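Local coordinates for protein putative glycyl-glycine endopeptidase lytM (Ruminococcus gnavus, PDB 3NYY) that probably acts as a metal-dependent endopeptidase of the M23 family, cutting peptide bonds, at residues A[17-22]-A[111-116]; A[150-155]-A[170-175]. All coordinates share one frame; numbering follows the deposited sequence. Where two conformers were deposited one is given.

Interaction 1 (A[17-22]-A[111-116]). With SO4 (sulfate ion), chain E.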
ATOM      1  N   ASP A  17       1.723 -20.732   3.694  1.00 13.69           N
ATOM      2  CA  ASP A  17       1.697 -19.996   4.948  1.00 12.47           C
ATOM      3  C   ASP A  17       3.104 -19.490   5.350  1.00 13.11           C
ATOM      4  O   ASP A  17       3.214 -18.422   5.922  1.00 15.02           O
ATOM      5  CB  ASP A  17       1.120 -20.837   6.099  1.00 13.30           C
ATOM      6  CG  ASP A  17      -0.363 -21.086   5.980  1.00 21.59           C
ATOM      7  OD1 ASP A  17      -1.077 -20.332   5.293  1.00 20.13           O
ATOM      8  OD2 ASP A  17      -0.832 -22.060   6.594  1.00 22.33           O
ATOM      9  N   PHE A  18       4.164 -20.234   5.032  1.00 12.13           N
ATOM     10  CA  PHE A  18       5.496 -19.722   5.240  1.00 11.11           C
ATOM     11  C   PHE A  18       5.756 -18.506   4.341  1.00 10.64           C
ATOM     12  O   PHE A  18       6.275 -17.473   4.789  1.00 11.58           O
ATOM     13  CB  PHE A  18       6.542 -20.805   5.011  1.00 12.75           C
ATOM     14  CG  PHE A  18       7.940 -20.311   5.173  1.00 11.00           C
ATOM     15  CD1 PHE A  18       8.517 -20.236   6.448  1.00 14.12           C
ATOM     16  CD2 PHE A  18       8.668 -19.850   4.085  1.00 11.56           C
ATOM     17  CE1 PHE A  18       9.825 -19.769   6.607  1.00 15.46           C
ATOM     18  CE2 PHE A  18       9.965 -19.356   4.247  1.00 14.62           C
ATOM     19  CZ  PHE A  18      10.546 -19.313   5.516  1.00 13.18           C
ATOM     20  N   ARG A  19       5.399 -18.623   3.080  1.00 10.70           N
ATOM     21  CA  ARG A  19       5.659 -17.518   2.155  1.00 11.17           C
ATOM     22  C   ARG A  19       4.973 -16.237   2.572  1.00 11.54           C
ATOM     23  O   ARG A  19       5.505 -15.138   2.370  1.00 11.79           O
ATOM     24  CB  ARG A  19       5.304 -17.886   0.730  1.00 11.07           C
ATOM     25  CG  ARG A  19       6.110 -19.015   0.189  1.00 10.17           C
ATOM     26  CD  ARG A  19       5.653 -19.403  -1.207  1.00 11.40           C
ATOM     27  NE  ARG A  19       5.965 -18.356  -2.183  1.00 11.98           N
ATOM     28  CZ  ARG A  19       5.598 -18.347  -3.455  1.00 12.64           C
ATOM     29  NH1 ARG A  19       4.859 -19.336  -3.980  1.00 15.39           N
ATOM     30  NH2 ARG A  19       5.964 -17.343  -4.258  1.00 13.73           N
ATOM     31  N   ARG A  20       3.777 -16.392   3.154  1.00 11.57           N
ATOM     32  CA  ARG A  20       3.005 -15.228   3.608  1.00 11.98           C
ATOM     33  C   ARG A  20       3.593 -14.502   4.827  1.00 13.02           C
ATOM     34  O   ARG A  20       3.359 -13.313   5.006  1.00 13.31           O
ATOM     35  CB  ARG A  20       1.556 -15.665   3.850  1.00 14.88           C
ATOM     36  CG  ARG A  20       0.610 -14.526   4.325  1.00 18.77           C
ATOM     37  CD  ARG A  20      -0.860 -14.919   4.267  1.00 24.20           C
ATOM     38  NE  ARG A  20      -1.103 -16.202   4.931  1.00 23.93           N
ATOM     39  CZ  ARG A  20      -1.441 -16.365   6.200  1.00 22.51           C
ATOM     40  NH1 ARG A  20      -1.610 -15.324   7.012  1.00 27.10           N
ATOM     41  NH2 ARG A  20      -1.575 -17.597   6.686  1.00 27.47           N
ATOM     42  N   GLN A  21       4.359 -15.217   5.661  1.00 10.22           N
ATOM     43  CA  GLN A  21       5.051 -14.668   6.837  1.00 10.19           C
ATOM     44  C   GLN A  21       4.088 -14.046   7.832  1.00 13.63           C
ATOM     45  O   GLN A  21       4.166 -12.867   8.106  1.00 14.94           O
ATOM     46  CB  GLN A  21       6.117 -13.661   6.411  1.00 11.75           C
ATOM     47  CG  GLN A  21       7.197 -14.218   5.541  1.00 10.85           C
ATOM     48  CD  GLN A  21       8.354 -14.856   6.270  1.00 12.55           C
ATOM     49  OE1 GLN A  21       9.108 -14.183   6.986  1.00 12.44           O
ATOM     50  NE2 GLN A  21       8.510 -16.206   6.082  1.00 11.08           N
ATOM     51  N   PRO A  22       3.136 -14.837   8.356  1.00 13.16           N
ATOM     52  CA  PRO A  22       2.081 -14.231   9.207  1.00 13.93           C
ATOM     53  C   PRO A  22       2.658 -13.846  10.577  1.00 13.91           C
ATOM     54  O   PRO A  22       2.990 -14.720  11.356  1.00 14.93           O
ATOM     55  CB  PRO A  22       1.061 -15.346   9.320  1.00 17.34           C
ATOM     56  CG  PRO A  22       1.787 -16.601   9.085  1.00 15.95           C
ATOM     57  CD  PRO A  22       2.936 -16.279   8.181  1.00 15.16           C
ATOM     58  N   ASP A 111       1.149  -4.495   3.072  1.00 11.22           N
ATOM     59  CA  ASP A 111       1.289  -5.939   2.831  1.00 10.17           C
ATOM     60  C   ASP A 111       0.393  -6.315   1.667  1.00 13.61           C
ATOM     61  O   ASP A 111      -0.817  -6.498   1.830  1.00 16.52           O
ATOM     62  CB  ASP A 111       0.882  -6.717   4.072  1.00 12.64           C
ATOM     63  CG  ASP A 111       1.290  -8.193   4.017  1.00 16.70           C
ATOM     64  OD1 ASP A 111       1.607  -8.663   2.919  1.00 14.83           O
ATOM     65  OD2 ASP A 111       1.292  -8.844   5.097  1.00 18.25           O
ATOM     66  N   SER A 112       0.988  -6.474   0.502  1.00 12.29           N
ATOM     67  CA  SER A 112       0.220  -6.792  -0.717  1.00 14.28           C
ATOM     68  C   SER A 112       0.254  -8.264  -1.089  1.00 13.85           C
ATOM     69  O   SER A 112      -0.242  -8.647  -2.155  1.00 14.80           O
ATOM     70  CB  SER A 112       0.773  -5.956  -1.871  1.00 14.94           C
ATOM     71  OG  SER A 112       2.160  -6.211  -2.049  1.00 14.77           O
ATOM     72  N   TRP A 113       0.845  -9.094  -0.233  1.00 14.13           N
ATOM     73  CA  TRP A 113       1.128 -10.482  -0.546  1.00 12.96           C
ATOM     74  C   TRP A 113      -0.113 -11.252  -0.997  1.00 18.05           C
ATOM     75  O   TRP A 113      -0.098 -11.918  -2.020  1.00 17.55           O
ATOM     76  CB  TRP A 113       1.776 -11.187   0.662  1.00 13.11           C
ATOM     77  CG  TRP A 113       2.298 -12.540   0.272  1.00 12.79           C
ATOM     78  CD1 TRP A 113       1.725 -13.753   0.499  1.00 13.80           C
ATOM     79  CD2 TRP A 113       3.473 -12.767  -0.480  1.00 11.70           C
ATOM     80  NE1 TRP A 113       2.520 -14.749  -0.053  1.00 15.99           N
ATOM     81  CE2 TRP A 113       3.606 -14.161  -0.640  1.00 13.46           C
ATOM     82  CE3 TRP A 113       4.473 -11.929  -0.994  1.00 13.90           C
ATOM     83  CZ2 TRP A 113       4.654 -14.720  -1.360  1.00 13.69           C
ATOM     84  CZ3 TRP A 113       5.531 -12.489  -1.682  1.00 14.61           C
ATOM     85  CH2 TRP A 113       5.598 -13.870  -1.874  1.00 14.71           C
HETATM   86  N   MSE A 114      -1.193 -11.143  -0.249  1.00 21.03           N
HETATM   87  CA  MSE A 114      -2.387 -11.917  -0.572  0.50 25.90           C
HETATM   88  C   MSE A 114      -3.123 -11.387  -1.785  1.00 29.86           C
HETATM   89  O   MSE A 114      -3.798 -12.164  -2.476  1.00 34.02           O
HETATM   90  CB  MSE A 114      -3.299 -12.021   0.634  0.50 24.90           C
HETATM   91  CG  MSE A 114      -2.609 -12.707   1.758  0.50 26.34           C
HETATM   92 SE   MSE A 114      -3.835 -13.625   2.909  0.38 21.96          SE
HETATM   93  CE  MSE A 114      -4.183 -12.402   4.232  0.50 15.70           C
ATOM     94  N   PHE A 115      -2.964 -10.102  -2.066  1.00 28.04           N
ATOM     95  CA  PHE A 115      -3.544  -9.477  -3.238  1.00 32.46           C
ATOM     96  C   PHE A 115      -2.741  -9.997  -4.470  1.00 35.08           C
ATOM     97  O   PHE A 115      -3.320 -10.442  -5.457  1.00 36.81           O
ATOM     98  CB  PHE A 115      -3.527  -7.938  -3.067  1.00 31.73           C
ATOM     99  CG  PHE A 115      -4.322  -7.448  -1.847  1.00 30.62           C
ATOM    100  CD1 PHE A 115      -3.813  -7.583  -0.541  1.00 32.55           C
ATOM    101  CD2 PHE A 115      -5.593  -6.895  -1.997  1.00 43.25           C
ATOM    102  CE1 PHE A 115      -4.559  -7.171   0.589  1.00 35.80           C
ATOM    103  CE2 PHE A 115      -6.335  -6.462  -0.877  1.00 36.04           C
ATOM    104  CZ  PHE A 115      -5.829  -6.613   0.412  1.00 36.99           C
ATOM    105  N   GLU A 116      -1.409 -10.019  -4.365  1.00 37.54           N
ATOM    106  CA  GLU A 116      -0.518 -10.451  -5.471  1.00 41.38           C
ATOM    107  C   GLU A 116      -0.570 -11.943  -5.802  1.00 45.56           C
ATOM    108  O   GLU A 116      -0.481 -12.314  -6.981  1.00 46.85           O
ATOM    109  CB  GLU A 116       0.950 -10.075  -5.164  1.00 41.20           C
ATOM    110  CG  GLU A 116       1.218  -8.580  -5.303  1.00 43.13           C
ATOM    111  CD  GLU A 116       2.526  -8.119  -4.660  1.00 52.40           C
ATOM    112  OE1 GLU A 116       3.405  -8.954  -4.347  1.00 45.95           O
ATOM    113  OE2 GLU A 116       2.664  -6.894  -4.455  1.00 50.31           O
TER
HETATM  114  S   SO4 E 283       4.064 -20.105  -7.844  1.00 80.22           S
HETATM  115  O1  SO4 E 283       4.805 -19.514  -6.743  1.00 78.73           O
HETATM  116  O2  SO4 E 283       4.842 -19.917  -9.068  1.00 81.42           O
HETATM  117  O3  SO4 E 283       3.839 -21.524  -7.561  1.00 82.00           O
HETATM  118  O4  SO4 E 283       2.763 -19.448  -7.996  1.00 84.02           O
HETATM  119  O   HOH W   1       1.876 -11.267   6.346  1.00 21.40           O
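The carbonyl oxygen of Arg19 lies over one face of the Trp113 indole, 3.6 Å above its plane and offset toward the rim, while Arg19 NE sits at its edge. CA of Arg20 comes in obliquely, 3.7 Å from Trp113 CD1. The Arg19 guanidinium is turned 75° from the indole and takes sulfate O1 at its own edge, through a bond of 2.8 Å from NH1. The edge of the Arg20 guanidinium goes to Asp17, whose OD1 lies 3.1 Å from NH2 and is met from above the carboxylate plane, in a salt bridge. With CG anti to the backbone N (chi1 -179°), Arg20 CD crosses the Met114 side chain at a slant, 3.5 Å from SE, and the chi3 bend turns the guanidinium to Asp17. This selenomethionine has two modelled conformers; the contact holds for one and is less certain. Arg19 NE is fixed by Ser231 O, and Arg117 shares the sulfate, so two arginines gather round one anion, probably from the crystallisation liquor. A water joins the segments, hydrogen-bonded to Arg20 O at 2.9 Å and to Asp111 OD2 at 2.8 Å. With no direct hydrogen bond across the contact, the last helical turn of 16-20 rests on the indole at the start of 113-117 by van der Waals packing, and the charged ends have partners other than the tryptophan.

Interaction 2 (A[150-155]-A[170-175]); sequences VTEKGW and GAYFYY
Thr151 and Tyr172 are 8.3 Å apart at their CA atoms, too far for neighbouring strands, because 148-153 and 172-178 run in the same general direction on either side of 162-166, each antiparallel to it. The side chain of Tyr172 spans that gap. With CG anti to the backbone N (chi1 179°), its ring leans across toward the other strand; its CE2 edge passes Thr151 and its hydroxyl arrives at Glu152. Thr151 meets the edge of the ring: CG2 lies in the ring plane, and both CB and CG2 approach CE2, CB at 3.9 Å. These two carbons face the tyrosine, while Thr151 OG1 is hydrogen-bonded to Thr166 OG1 on the middle strand. Glu152 crosses the ring at about a right angle, its carboxylate plane turned 78° from the ring plane. Its OE1 comes within 2.6 Å of Tyr172 OH, and its CB lies 3.5 Å from the same hydroxyl. Thr151 and Glu152 were each modelled in two conformers, so the detail of this approach is less certain than the course of the ring. Arg162 forms a weak, long ion pair with Glu152, and a bound nonaethylene glycol, probably from crystallisation, lies close to that side chain. Were Tyr172 cut back to an alanine, the edge contact with Thr151 would go and the Glu152 carboxylate, without its hydroxyl neighbour, would probably be freer to turn. Two consecutive residues can both point at Tyr172 because Thr151 and Glu152 together face Gly164 in a classic beta bulge, an irregularity in the antiparallel sheet of this M23 peptidase domain.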
ATOM      1  N   VAL A 150      27.010  -8.561  -4.524  1.00 13.77           N
ATOM      2  CA  VAL A 150      26.191  -8.222  -5.689  1.00 14.97           C
ATOM      3  C   VAL A 150      26.181  -9.431  -6.620  1.00 14.81           C
ATOM      4  O   VAL A 150      27.219  -9.809  -7.172  1.00 16.15           O
ATOM      5  CB  VAL A 150      26.716  -6.987  -6.471  1.00 13.97           C
ATOM      6  CG1 VAL A 150      25.789  -6.696  -7.677  1.00 12.99           C
ATOM      7  CG2 VAL A 150      26.831  -5.767  -5.537  1.00 15.18           C
ATOM      8  N   THR A 151      25.018 -10.048  -6.760  1.00 13.12           N
ATOM      9  CA  THR A 151      24.778 -11.272  -7.526  0.50 12.58           C
ATOM     10  C   THR A 151      24.251 -11.018  -8.927  1.00 14.92           C
ATOM     11  O   THR A 151      24.569 -11.767  -9.857  1.00 17.82           O
ATOM     12  CB  THR A 151      23.755 -12.154  -6.780  0.50 11.19           C
ATOM     13  OG1 THR A 151      24.269 -12.437  -5.480  0.50 15.42           O
ATOM     14  CG2 THR A 151      23.440 -13.457  -7.530  0.50 15.71           C
ATOM     15  N   GLU A 152      23.369 -10.010  -9.054  1.00 14.51           N
ATOM     16  CA  GLU A 152      22.866  -9.605 -10.358  0.50 14.86           C
ATOM     17  C   GLU A 152      22.800  -8.094 -10.418  1.00 13.11           C
ATOM     18  O   GLU A 152      22.552  -7.422  -9.394  1.00 13.33           O
ATOM     19  CB  GLU A 152      21.484 -10.223 -10.629  0.50 16.79           C
ATOM     20  CG  GLU A 152      21.543 -11.722 -10.926  0.50 20.75           C
ATOM     21  CD  GLU A 152      20.193 -12.351 -11.215  0.50 24.33           C
ATOM     22  OE1 GLU A 152      19.230 -12.064 -10.480  0.50 25.96           O
ATOM     23  OE2 GLU A 152      20.097 -13.151 -12.172  0.50 27.48           O
ATOM     24  N   LYS A 153      23.013  -7.552 -11.610  1.00 13.94           N
ATOM     25  CA  LYS A 153      22.920  -6.114 -11.829  1.00 13.12           C
ATOM     26  C   LYS A 153      22.613  -5.863 -13.286  1.00 14.84           C
ATOM     27  O   LYS A 153      23.389  -6.248 -14.171  1.00 17.47           O
ATOM     28  CB  LYS A 153      24.196  -5.406 -11.452  1.00 14.48           C
ATOM     29  CG  LYS A 153      24.105  -3.866 -11.585  1.00 17.13           C
ATOM     30  CD  LYS A 153      25.501  -3.272 -11.631  1.00 19.52           C
ATOM     31  CE  LYS A 153      25.466  -1.721 -11.783  1.00 22.25           C
ATOM     32  NZ  LYS A 153      26.762  -1.250 -12.330  1.00 20.77           N
ATOM     33  N   GLY A 154      21.472  -5.255 -13.540  1.00 12.85           N
ATOM     34  CA  GLY A 154      21.112  -4.872 -14.913  1.00 14.44           C
ATOM     35  C   GLY A 154      19.633  -4.790 -15.124  1.00 14.55           C
ATOM     36  O   GLY A 154      18.847  -4.931 -14.198  1.00 14.83           O
ATOM     37  N   TRP A 155      19.252  -4.591 -16.382  1.00 14.71           N
ATOM     38  CA  TRP A 155      17.881  -4.413 -16.729  1.00 14.23           C
ATOM     39  C   TRP A 155      17.112  -5.731 -16.783  1.00 14.85           C
ATOM     40  O   TRP A 155      17.601  -6.714 -17.345  1.00 16.87           O
ATOM     41  CB  TRP A 155      17.813  -3.814 -18.144  1.00 14.81           C
ATOM     42  CG  TRP A 155      16.427  -3.503 -18.612  1.00 13.34           C
ATOM     43  CD1 TRP A 155      15.666  -4.244 -19.464  1.00 16.87           C
ATOM     44  CD2 TRP A 155      15.674  -2.343 -18.301  1.00 12.52           C
ATOM     45  NE1 TRP A 155      14.466  -3.618 -19.689  1.00 17.32           N
ATOM     46  CE2 TRP A 155      14.448  -2.445 -18.974  1.00 17.35           C
ATOM     47  CE3 TRP A 155      15.912  -1.223 -17.494  1.00 12.49           C
ATOM     48  CZ2 TRP A 155      13.453  -1.477 -18.844  1.00 14.83           C
ATOM     49  CZ3 TRP A 155      14.947  -0.248 -17.424  1.00 14.56           C
ATOM     50  CH2 TRP A 155      13.742  -0.379 -18.075  1.00 12.86           C
ATOM     51  N   GLY A 170      21.967 -16.547   3.177  1.00 14.36           N
ATOM     52  CA  GLY A 170      21.583 -17.207   1.934  1.00 15.00           C
ATOM     53  C   GLY A 170      20.415 -16.637   1.149  1.00 14.62           C
ATOM     54  O   GLY A 170      20.117 -17.106   0.049  1.00 15.40           O
ATOM     55  N   ALA A 171      19.740 -15.660   1.701  1.00 12.76           N
ATOM     56  CA  ALA A 171      18.645 -15.057   0.959  1.00 11.96           C
ATOM     57  C   ALA A 171      19.142 -14.096  -0.114  1.00 11.62           C
ATOM     58  O   ALA A 171      20.226 -13.537  -0.027  1.00 13.57           O
ATOM     59  CB  ALA A 171      17.668 -14.323   1.899  1.00 11.46           C
ATOM     60  N   TYR A 172      18.323 -13.951  -1.152  1.00 11.48           N
ATOM     61  CA  TYR A 172      18.584 -13.019  -2.248  1.00 11.13           C
ATOM     62  C   TYR A 172      17.619 -11.846  -2.061  1.00 10.68           C
ATOM     63  O   TYR A 172      16.402 -12.023  -2.097  1.00 11.85           O
ATOM     64  CB  TYR A 172      18.322 -13.727  -3.563  1.00 13.00           C
ATOM     65  CG  TYR A 172      18.529 -12.882  -4.795  1.00 12.09           C
ATOM     66  CD1 TYR A 172      17.489 -12.183  -5.322  1.00 14.70           C
ATOM     67  CD2 TYR A 172      19.711 -12.905  -5.504  1.00 19.69           C
ATOM     68  CE1 TYR A 172      17.632 -11.412  -6.474  1.00 17.91           C
ATOM     69  CE2 TYR A 172      19.853 -12.149  -6.673  1.00 20.32           C
ATOM     70  CZ  TYR A 172      18.804 -11.435  -7.153  1.00 15.19           C
ATOM     71  OH  TYR A 172      18.906 -10.689  -8.324  1.00 17.45           O
ATOM     72  N   PHE A 173      18.180 -10.650  -1.873  1.00 10.04           N
ATOM     73  CA  PHE A 173      17.407  -9.421  -1.745  1.00  9.47           C
ATOM     74  C   PHE A 173      17.394  -8.707  -3.081  1.00  9.60           C
ATOM     75  O   PHE A 173      18.446  -8.405  -3.639  1.00 11.13           O
ATOM     76  CB  PHE A 173      18.023  -8.553  -0.638  1.00  9.51           C
ATOM     77  CG  PHE A 173      17.725  -9.068   0.741  1.00 10.39           C
ATOM     78  CD1 PHE A 173      18.356 -10.189   1.268  1.00 13.38           C
ATOM     79  CD2 PHE A 173      16.757  -8.431   1.502  1.00  9.48           C
ATOM     80  CE1 PHE A 173      17.989 -10.668   2.545  1.00 14.22           C
ATOM     81  CE2 PHE A 173      16.416  -8.868   2.748  1.00 13.70           C
ATOM     82  CZ  PHE A 173      17.023 -10.001   3.282  1.00 11.68           C
ATOM     83  N   TYR A 174      16.188  -8.424  -3.583  1.00 10.40           N
ATOM     84  CA  TYR A 174      15.961  -7.920  -4.912  1.00 10.18           C
ATOM     85  C   TYR A 174      15.433  -6.520  -4.858  1.00 11.74           C
ATOM     86  O   TYR A 174      14.427  -6.304  -4.206  1.00 10.98           O
ATOM     87  CB  TYR A 174      14.939  -8.861  -5.579  1.00 12.99           C
ATOM     88  CG  TYR A 174      14.444  -8.493  -6.963  1.00  9.25           C
ATOM     89  CD1 TYR A 174      15.296  -8.519  -8.061  1.00 12.81           C
ATOM     90  CD2 TYR A 174      13.119  -8.151  -7.184  1.00 12.33           C
ATOM     91  CE1 TYR A 174      14.800  -8.206  -9.327  1.00 12.45           C
ATOM     92  CE2 TYR A 174      12.649  -7.870  -8.442  1.00 11.87           C
ATOM     93  CZ  TYR A 174      13.492  -7.904  -9.514  1.00 13.10           C
ATOM     94  OH  TYR A 174      13.033  -7.592 -10.794  1.00 14.64           O
ATOM     95  N   TYR A 175      16.115  -5.587  -5.534  1.00 10.19           N
ATOM     96  CA  TYR A 175      15.772  -4.155  -5.495  1.00 10.34           C
ATOM     97  C   TYR A 175      15.532  -3.728  -6.929  1.00  9.73           C
ATOM     98  O   TYR A 175      16.446  -3.783  -7.763  1.00 10.14           O
ATOM     99  CB  TYR A 175      16.900  -3.333  -4.888  1.00 10.83           C
ATOM    100  CG  TYR A 175      17.325  -3.754  -3.495  1.00  9.24           C
ATOM    101  CD1 TYR A 175      18.182  -4.848  -3.313  1.00 12.03           C
ATOM    102  CD2 TYR A 175      16.960  -3.009  -2.377  1.00  9.03           C
ATOM    103  CE1 TYR A 175      18.611  -5.247  -2.047  1.00  7.74           C
ATOM    104  CE2 TYR A 175      17.382  -3.382  -1.117  1.00 12.07           C
ATOM    105  CZ  TYR A 175      18.198  -4.512  -0.936  1.00  8.27           C
ATOM    106  OH  TYR A 175      18.557  -4.881   0.373  1.00  9.97           O
TER

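In the fold
From the N terminus, helix 16-20 supplies the first half of interaction 1, and the chain then runs through a region with helices 25-31, 37-48, 61-71 and 77-88 and short strands 98-99 and 107-108 before residues 111-116 close that long loop. Interaction 2 opens afterwards, past strands 128-132 and 141-143, and closes a much shorter excursion that holds strands 155-156 and 162-166. The two contacts follow one another in series, neither nesting nor crossing. Interaction 1 joins helix 16-20 to helix 113-117, which falls in the chain between strands 107-108 and 128-132 of the eight-stranded sheet, whereas interaction 2 bridges strands 148-153 and 172-178 across the intervening 162-166. Their centres are 21 Å apart.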